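Local coordinates for protein pilotin OutS (Dickeya dadantii, PDB 3UTK) that acts as a type II secretion pilotin, interacts with the secretin OutD and belongs to the Out system required for moving pectate lyases and cellulases across the outer membrane, at residues A53-R58 and L96-Y101; C61-L66 and S117-M122. One frame throughout, in Å; residues are numbered along the deposited sequence.

Contact 1: A53-R58 and L96-Y101; sequences ASKYLR and LSENLY
With CG trans to the backbone N (chi1 -179°) and every later torsion also extended, Lys-55 runs out as a straight rod from helix 40-60 toward Tyr-101 and Glu-98. Tyr-101 leaves helix 94-106 by the same anti arrangement of its first torsion, which lays its ring across the path of the lysine, the two side chains crossing at about a right angle. The methylenes of Lys-55 pass over one face of the ring: Lys-55 CD stands 3.9 Å from the centroid of the Tyr-101 ring, almost on the ring normal, a CH-pi contact, while CG lies over the CE1 side and CE over CE2. Beyond the ring the ammonium arrives at Glu-98, whose chain bends at chi2 to bring the carboxylate round. The salt bridge, Lys-55 NZ to Glu-98 OE1 at 2.9 Å, meets the oxygen on its syn side but 27° out of the carboxylate plane. The pilotin fold is built of nested, perpendicular alpha-helical hairpins, and this contact joins its helix 40-60 to helix 94-106; the segment axes approach to 9.5 Å, with 55° between their directions. Asp-69, at the start of helix 69-82, is a second acid for Lys-55 NZ, so two carboxylates probably help to hold the amine charged. The edge of the Tyr-101 ring faces the helix backbone instead, Tyr-101 CE1 lying 3.7 Å from Tyr-56 CA and 4.2 Å from Tyr-56 CB, and Val-59 and Gln-60 extend that helix surface around the buried ring.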
loop_
_atom_site.group_PDB
_atom_site.type_symbol
_atom_site.label_atom_id
_atom_site.label_comp_id
_atom_site.label_asym_id
_atom_site.label_seq_id
_atom_site.Cartn_x
_atom_site.Cartn_y
_atom_site.Cartn_z
ATOM N N ALA A 53 2.521 -2.119 2.105
ATOM C CA ALA A 53 2.436 -3.571 1.929
ATOM C C ALA A 53 2.734 -3.960 0.477
ATOM O O ALA A 53 3.404 -4.954 0.213
ATOM C CB ALA A 53 1.063 -4.083 2.351
ATOM N N SER A 54 2.215 -3.174 -0.462
ATOM C CA SER A 54 2.487 -3.405 -1.869
ATOM C C SER A 54 3.967 -3.252 -2.219
ATOM O O SER A 54 4.498 -4.067 -2.951
ATOM C CB SER A 54 1.643 -2.479 -2.743
ATOM O OG SER A 54 0.265 -2.745 -2.557
ATOM N N LYS A 55 4.625 -2.197 -1.733
ATOM C CA LYS A 55 6.058 -2.037 -1.990
ATOM C C LYS A 55 6.836 -3.188 -1.340
ATOM O O LYS A 55 7.806 -3.689 -1.902
ATOM C CB LYS A 55 6.570 -0.679 -1.490
ATOM C CG LYS A 55 8.056 -0.443 -1.766
ATOM C CD LYS A 55 8.510 0.964 -1.399
ATOM C CE LYS A 55 9.966 1.179 -1.795
ATOM N NZ LYS A 55 10.347 2.619 -1.775
ATOM N N TYR A 56 6.417 -3.595 -0.148
ATOM C CA TYR A 56 7.045 -4.733 0.523
ATOM C C TYR A 56 6.974 -5.990 -0.356
ATOM O O TYR A 56 7.943 -6.738 -0.481
ATOM C CB TYR A 56 6.411 -4.973 1.907
ATOM C CG TYR A 56 7.132 -6.005 2.744
ATOM C CD1 TYR A 56 6.940 -7.365 2.526
ATOM C CD2 TYR A 56 7.991 -5.617 3.766
ATOM C CE1 TYR A 56 7.604 -8.308 3.296
ATOM C CE2 TYR A 56 8.656 -6.555 4.536
ATOM C CZ TYR A 56 8.461 -7.892 4.298
ATOM O OH TYR A 56 9.131 -8.819 5.064
ATOM N N LEU A 57 5.836 -6.209 -1.003
ATOM C CA LEU A 57 5.710 -7.379 -1.858
ATOM C C LEU A 57 6.656 -7.259 -3.049
ATOM O O LEU A 57 7.352 -8.209 -3.391
ATOM C CB LEU A 57 4.272 -7.572 -2.346
ATOM C CG LEU A 57 3.248 -8.127 -1.349
ATOM C CD1 LEU A 57 1.822 -8.116 -1.931
ATOM C CD2 LEU A 57 3.615 -9.548 -0.908
ATOM N N ARG A 58 6.680 -6.091 -3.679
ATOM C CA ARG A 58 7.516 -5.927 -4.867
ATOM C C ARG A 58 8.995 -6.094 -4.527
ATOM O O ARG A 58 9.723 -6.804 -5.219
ATOM C CB ARG A 58 7.284 -4.562 -5.536
ATOM C CG ARG A 58 7.960 -4.428 -6.910
ATOM C CD ARG A 58 7.869 -3.003 -7.444
ATOM N NE ARG A 58 8.758 -2.109 -6.715
ATOM C CZ ARG A 58 8.382 -0.980 -6.126
ATOM N NH1 ARG A 58 7.116 -0.586 -6.178
ATOM N NH2 ARG A 58 9.280 -0.244 -5.478
ATOM N N LEU A 96 4.349 9.120 4.106
ATOM C CA LEU A 96 3.839 8.227 5.138
ATOM C C LEU A 96 3.984 6.780 4.685
ATOM O O LEU A 96 4.336 5.903 5.475
ATOM C CB LEU A 96 2.377 8.529 5.468
ATOM C CG LEU A 96 1.782 7.547 6.484
ATOM C CD1 LEU A 96 2.572 7.580 7.795
ATOM C CD2 LEU A 96 0.313 7.819 6.735
ATOM N N SER A 97 3.721 6.545 3.404
ATOM C CA SER A 97 3.813 5.210 2.822
ATOM C C SER A 97 5.225 4.650 2.943
ATOM O O SER A 97 5.418 3.491 3.320
ATOM C CB SER A 97 3.409 5.248 1.346
ATOM O OG SER A 97 2.050 5.605 1.189
ATOM N N GLU A 98 6.208 5.486 2.616
ATOM C CA GLU A 98 7.609 5.092 2.688
ATOM C C GLU A 98 8.025 4.846 4.138
ATOM O O GLU A 98 8.758 3.896 4.424
ATOM C CB GLU A 98 8.504 6.147 2.024
ATOM C CG GLU A 98 10.006 5.865 2.096
ATOM C CD GLU A 98 10.428 4.595 1.364
ATOM O OE1 GLU A 98 9.615 4.034 0.602
ATOM O OE2 GLU A 98 11.586 4.156 1.555
ATOM N N ASN A 99 7.552 5.688 5.053
ATOM C CA ASN A 99 7.857 5.503 6.478
ATOM C C ASN A 99 7.335 4.175 7.017
ATOM O O ASN A 99 8.028 3.477 7.758
ATOM C CB ASN A 99 7.304 6.655 7.314
ATOM C CG ASN A 99 8.069 7.942 7.105
ATOM O OD1 ASN A 99 7.659 9.008 7.574
ATOM N ND2 ASN A 99 9.187 7.854 6.393
ATOM N N LEU A 100 6.104 3.832 6.644
ATOM C CA LEU A 100 5.497 2.567 7.055
ATOM C C LEU A 100 6.211 1.371 6.432
ATOM O O LEU A 100 6.333 0.323 7.052
ATOM C CB LEU A 100 4.007 2.534 6.690
ATOM C CG LEU A 100 3.031 3.381 7.514
ATOM C CD1 LEU A 100 1.636 3.267 6.927
ATOM C CD2 LEU A 100 3.031 2.970 8.989
ATOM N N TYR A 101 6.675 1.529 5.195
ATOM C CA TYR A 101 7.457 0.484 4.544
ATOM C C TYR A 101 8.751 0.262 5.320
ATOM O O TYR A 101 9.118 -0.868 5.620
ATOM C CB TYR A 101 7.739 0.842 3.075
ATOM C CG TYR A 101 8.797 -0.024 2.425
ATOM C CD1 TYR A 101 8.523 -1.337 2.069
ATOM C CD2 TYR A 101 10.072 0.470 2.178
ATOM C CE1 TYR A 101 9.483 -2.133 1.482
ATOM C CE2 TYR A 101 11.040 -0.321 1.590
ATOM C CZ TYR A 101 10.741 -1.624 1.245
ATOM O OH TYR A 101 11.699 -2.422 0.664
#

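Contact 2: C61-L66 and S117-M122; sequences CERSDL and SFNRTM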
loop_
_atom_site.group_PDB
_atom_site.type_symbol
_atom_site.label_atom_id
_atom_site.label_comp_id
_atom_site.label_asym_id
_atom_site.label_seq_id
_atom_site.Cartn_x
_atom_site.Cartn_y
_atom_site.Cartn_z
ATOM N N CYS A 61 9.522 -9.420 -1.569
ATOM C CA CYS A 61 8.907 -10.705 -1.914
ATOM C C CYS A 61 9.026 -11.021 -3.400
ATOM O O CYS A 61 8.397 -11.962 -3.909
ATOM C CB CYS A 61 7.437 -10.701 -1.484
ATOM S SG CYS A 61 7.193 -10.302 0.290
ATOM N N GLU A 62 9.865 -10.249 -4.076
ATOM C CA GLU A 62 10.157 -10.423 -5.503
ATOM C C GLU A 62 8.898 -10.468 -6.359
ATOM O O GLU A 62 8.876 -11.154 -7.379
ATOM C CB GLU A 62 10.957 -11.708 -5.749
ATOM C CG GLU A 62 12.143 -11.892 -4.836
ATOM C CD GLU A 62 13.178 -10.822 -5.031
ATOM O OE1 GLU A 62 13.087 -10.097 -6.044
ATOM O OE2 GLU A 62 14.080 -10.705 -4.175
ATOM N N ARG A 63 7.852 -9.766 -5.931
ATOM C CA ARG A 63 6.641 -9.642 -6.745
ATOM C C ARG A 63 6.889 -8.628 -7.859
ATOM O O ARG A 63 6.395 -7.492 -7.833
ATOM C CB ARG A 63 5.425 -9.254 -5.889
ATOM C CG ARG A 63 4.890 -10.361 -4.988
ATOM C CD ARG A 63 4.220 -11.507 -5.781
ATOM N NE ARG A 63 3.135 -11.075 -6.675
ATOM C CZ ARG A 63 1.842 -11.066 -6.357
ATOM N NH1 ARG A 63 1.443 -11.434 -5.145
ATOM N NH2 ARG A 63 0.936 -10.666 -7.248
ATOM N N SER A 64 7.692 -9.042 -8.829
ATOM C CA SER A 64 8.106 -8.152 -9.899
ATOM C C SER A 64 7.009 -7.891 -10.923
ATOM O O SER A 64 7.229 -7.153 -11.887
ATOM C CB SER A 64 9.341 -8.708 -10.588
ATOM O OG SER A 64 9.055 -9.968 -11.161
ATOM N N ASP A 65 5.841 -8.499 -10.714
ATOM C CA ASP A 65 4.663 -8.209 -11.530
ATOM C C ASP A 65 3.991 -6.917 -11.077
ATOM O O ASP A 65 3.131 -6.372 -11.769
ATOM C CB ASP A 65 3.663 -9.380 -11.513
ATOM C CG ASP A 65 3.263 -9.810 -10.098
ATOM O OD1 ASP A 65 4.145 -9.932 -9.212
ATOM O OD2 ASP A 65 2.054 -10.038 -9.882
ATOM N N LEU A 66 4.390 -6.420 -9.911
ATOM C CA LEU A 66 3.822 -5.183 -9.388
ATOM C C LEU A 66 4.581 -3.969 -9.915
ATOM O O LEU A 66 5.785 -4.050 -10.183
ATOM C CB LEU A 66 3.805 -5.202 -7.846
ATOM C CG LEU A 66 3.047 -6.369 -7.216
ATOM C CD1 LEU A 66 2.961 -6.182 -5.717
ATOM C CD2 LEU A 66 1.643 -6.498 -7.794
ATOM N N SER A 117 1.963 -13.841 4.293
ATOM C CA SER A 117 0.764 -13.158 4.771
ATOM C C SER A 117 0.233 -12.129 3.757
ATOM O O SER A 117 -0.962 -12.130 3.446
ATOM C CB SER A 117 1.012 -12.495 6.133
ATOM O OG SER A 117 -0.183 -11.918 6.619
ATOM N N PHE A 118 1.104 -11.250 3.256
ATOM C CA PHE A 118 0.684 -10.239 2.270
ATOM C C PHE A 118 0.210 -10.898 0.961
ATOM O O PHE A 118 -0.778 -10.464 0.352
ATOM C CB PHE A 118 1.807 -9.233 1.985
ATOM C CG PHE A 118 1.972 -8.155 3.042
ATOM C CD1 PHE A 118 0.913 -7.771 3.864
ATOM C CD2 PHE A 118 3.200 -7.528 3.208
ATOM C CE1 PHE A 118 1.077 -6.765 4.823
ATOM C CE2 PHE A 118 3.374 -6.517 4.161
ATOM C CZ PHE A 118 2.310 -6.145 4.981
ATOM N N ASN A 119 0.898 -11.952 0.524
ATOM C CA ASN A 119 0.499 -12.642 -0.707
ATOM C C ASN A 119 -0.899 -13.240 -0.562
ATOM O O ASN A 119 -1.688 -13.275 -1.524
ATOM C CB ASN A 119 1.504 -13.742 -1.066
ATOM C CG ASN A 119 2.671 -13.230 -1.905
ATOM O OD1 ASN A 119 2.524 -12.301 -2.712
ATOM N ND2 ASN A 119 3.835 -13.837 -1.719
ATOM N N ARG A 120 -1.211 -13.685 0.650
ATOM C CA ARG A 120 -2.516 -14.273 0.930
ATOM C C ARG A 120 -3.642 -13.246 0.932
ATOM O O ARG A 120 -4.712 -13.526 0.404
ATOM C CB ARG A 120 -2.509 -15.030 2.266
ATOM C CG ARG A 120 -3.822 -15.756 2.574
ATOM C CD ARG A 120 -3.806 -16.381 3.966
ATOM N NE ARG A 120 -5.116 -16.315 4.611
ATOM C CZ ARG A 120 -5.358 -15.698 5.766
ATOM N NH1 ARG A 120 -4.374 -15.087 6.426
ATOM N NH2 ARG A 120 -6.587 -15.695 6.265
ATOM N N THR A 121 -3.391 -12.055 1.484
ATOM C CA THR A 121 -4.482 -11.126 1.804
ATOM C C THR A 121 -4.641 -9.927 0.871
ATOM O O THR A 121 -5.656 -9.241 0.922
ATOM C CB THR A 121 -4.312 -10.531 3.220
ATOM O OG1 THR A 121 -3.115 -9.739 3.252
ATOM C CG2 THR A 121 -4.222 -11.637 4.275
ATOM N N MET A 122 -3.646 -9.659 0.030
ATOM C CA MET A 122 -3.619 -8.390 -0.700
ATOM C C MET A 122 -4.285 -8.443 -2.076
ATOM O O MET A 122 -4.309 -7.444 -2.794
ATOM C CB MET A 122 -2.175 -7.879 -0.828
ATOM C CG MET A 122 -1.600 -7.295 0.462
ATOM S SD MET A 122 -2.235 -5.627 0.758
ATOM C CE MET A 122 -1.482 -4.723 -0.599
HETATM O O HOH W 1 6.388 -13.847 -3.914
#
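Arg-63 reaches Asn-119 by a doubled-back route that can be followed atom by atom. Its CB points to helix 111-121, and CG is set beside the backbone N (chi1 -72°). Arg-63 CG comes within 3.8 Å of Asn-119 OD1. Arg-63 CD closes to 3.6 Å from Asn-119 OD1. Bends at chi2 and chi3 then turn the guanidinium so that its edge serves two partners. NE and NH2 form a side-on, two-nitrogen salt bridge with Asp-65 within the loop, NE to OD1 and NH2 to OD2 of that carboxylate, both hydrogen bonds using syn lone pairs and nearly straight at 169°. At the tip, Arg-63 NH1 donates to Asn-119 OD1 over 2.8 Å; the oxygen lies in the guanidinium plane, although the donor is tilted 30° from the amide's carbonyl plane. The Asp-65 grip thus fixes the rotation of the guanidinium that presents NH1 to the helix. The other end of the amide is held loosely: a water donates to Cys-61 O at 2.8 Å and accepts a weak bond from Asn-119 ND2. Close by, Cys-61 is joined to Cys-115 by a disulfide. Arg-63 centres an inverse gamma turn and opens a type I beta turn ending at Leu-66, a loop linking two helices and tied by its arginine to a third.

In the fold
Helix 40-60 ties the two contacts together: contact 1 takes one of its segments from it, and contact 2 begins in the loop that follows it. The centre of contact 1 lies about 6 Å from the centre of the chain, that of contact 2 about 11 Å. Leu-57, next to Tyr-56 on that helix, touches the residues of contact 2: Leu-57 O is 3.0 Å from Arg-63 N in a probable hydrogen bond, and its CD2 packs on Phe-118. Contact 1 is partly buried and pairs two helices through an aromatic ring and a charged pair; contact 2 is a surface contact of loop with helix, made of polar groups and a water. Along the chain their segments alternate.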